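Local atomic coordinates of cortical-lytic enzyme (Bacillus cereus, PDB entry 4S3J), a protein that acts as an N-acetylglucosaminidase that breaks down partially degraded spore cortex peptidoglycan during germination, probably recognising its muramic acid delta-lactam residues. Residues 240-243 with 244-247. Residues are numbered along the deposited sequence; the frame is centred on the assembly and turned at random.
Sequences RLPS and GYTL
P242 and Y245 are the ends of a type II beta turn, closed by a hydrogen bond from Y245 N to P242 O (3.1 Å, N-H...O angle 155°). S243 and G244 form the corner. G244 has a positive phi of 96°, where a CB would press against S243 O. A water lies within hydrogen-bonding distance of P242 O (2.8 Å) and Y245 O (2.9 Å), and could link the two ends of the turn, though it has more acceptors in reach than protons to give.

The proline and tyrosine side chains also meet. P242 CG sits 3.7 Å from Y245 CD1 and about as close to CE1, and the two side chains cross obliquely. With CG beside its own backbone N and anti to the carbonyl carbon (chi1 -69°), the tyrosine ring is turned back toward P242. S243 O lies at the ring edge, near its plane.

L241 packs on the start of the strand. Its CD1 is 3.7 Å from L247 CB, and the two leucine side chains cross at about a right angle. The same methyl lies against the T246 carbonyl oxygen. L241 CB faces Y245 CB more loosely, at 4.2 Å. L241 and Y245 both reach I215 of strand 214-218 and also touch helix 193-210, while T246 OG1 is hydrogen-bonded to D214.

This is a tight surface turn linking helix 227-240 to strand 246-251, an alpha-to-beta connection of the TIM barrel of glycosyl hydrolase family 18.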
loop_
_atom_site.group_PDB
_atom_site.type_symbol
_atom_site.label_atom_id
_atom_site.label_comp_id
_atom_site.label_asym_id
_atom_site.label_seq_id
_atom_site.Cartn_x
_atom_site.Cartn_y
_atom_site.Cartn_z
ATOM N N ARG A 240 -16.745 -14.230 20.124
ATOM C CA ARG A 240 -17.609 -13.251 20.775
ATOM C C ARG A 240 -18.002 -12.052 19.938
ATOM O O ARG A 240 -18.837 -11.268 20.376
ATOM C CB ARG A 240 -16.935 -12.719 22.049
ATOM C CG ARG A 240 -16.918 -13.716 23.202
ATOM C CD ARG A 240 -16.150 -13.190 24.415
ATOM N NE ARG A 240 -16.764 -11.994 24.994
ATOM C CZ ARG A 240 -16.273 -11.332 26.043
ATOM N NH1 ARG A 240 -15.169 -11.760 26.648
ATOM N NH2 ARG A 240 -16.891 -10.246 26.496
ATOM N N LEU A 241 -17.458 -11.914 18.730
ATOM C CA LEU A 241 -17.847 -10.780 17.890
ATOM C C LEU A 241 -19.253 -11.014 17.355
ATOM O O LEU A 241 -19.503 -12.046 16.750
ATOM C CB LEU A 241 -16.878 -10.566 16.724
ATOM C CG LEU A 241 -15.464 -10.098 17.053
ATOM C CD1 LEU A 241 -14.616 -10.094 15.803
ATOM C CD2 LEU A 241 -15.515 -8.725 17.646
ATOM N N PRO A 242 -20.160 -10.041 17.538
ATOM C CA PRO A 242 -21.517 -10.149 16.987
ATOM C C PRO A 242 -21.597 -10.080 15.459
ATOM O O PRO A 242 -20.625 -9.750 14.758
ATOM C CB PRO A 242 -22.257 -8.966 17.622
ATOM C CG PRO A 242 -21.210 -8.042 18.077
ATOM C CD PRO A 242 -20.022 -8.862 18.408
ATOM N N SER A 243 -22.772 -10.432 14.949
ATOM C CA SER A 243 -23.037 -10.364 13.524
ATOM C C SER A 243 -22.757 -8.962 12.991
ATOM O O SER A 243 -23.079 -7.950 13.618
ATOM C CB SER A 243 -24.484 -10.777 13.224
ATOM O OG SER A 243 -25.406 -9.871 13.802
ATOM N N GLY A 244 -22.104 -8.921 11.840
ATOM C CA GLY A 244 -21.788 -7.677 11.177
ATOM C C GLY A 244 -20.389 -7.205 11.504
ATOM O O GLY A 244 -19.894 -6.277 10.869
ATOM N N TYR A 245 -19.750 -7.830 12.489
ATOM C CA TYR A 245 -18.371 -7.472 12.813
ATOM C C TYR A 245 -17.426 -8.521 12.247
ATOM O O TYR A 245 -17.791 -9.694 12.119
ATOM C CB TYR A 245 -18.131 -7.349 14.327
ATOM C CG TYR A 245 -18.812 -6.168 14.985
ATOM C CD1 TYR A 245 -20.194 -6.133 15.132
ATOM C CD2 TYR A 245 -18.081 -5.061 15.414
ATOM C CE1 TYR A 245 -20.824 -5.060 15.734
ATOM C CE2 TYR A 245 -18.705 -3.984 16.016
ATOM C CZ TYR A 245 -20.078 -3.985 16.167
ATOM O OH TYR A 245 -20.702 -2.910 16.752
ATOM N N THR A 246 -16.201 -8.097 11.957
ATOM C CA THR A 246 -15.139 -8.973 11.473
ATOM C C THR A 246 -13.856 -8.794 12.288
ATOM O O THR A 246 -13.702 -7.815 13.026
ATOM C CB THR A 246 -14.812 -8.708 10.002
ATOM O OG1 THR A 246 -14.471 -7.327 9.825
ATOM C CG2 THR A 246 -15.997 -9.060 9.143
ATOM N N LEU A 247 -12.934 -9.733 12.106
ATOM C CA LEU A 247 -11.666 -9.757 12.819
ATOM C C LEU A 247 -10.498 -9.815 11.836
ATOM O O LEU A 247 -10.537 -10.572 10.868
ATOM C CB LEU A 247 -11.633 -10.970 13.745
ATOM C CG LEU A 247 -10.339 -11.332 14.457
ATOM C CD1 LEU A 247 -9.935 -10.209 15.436
ATOM C CD2 LEU A 247 -10.502 -12.679 15.215
HETATM O O HOH W 1 -19.135 -11.757 13.603
#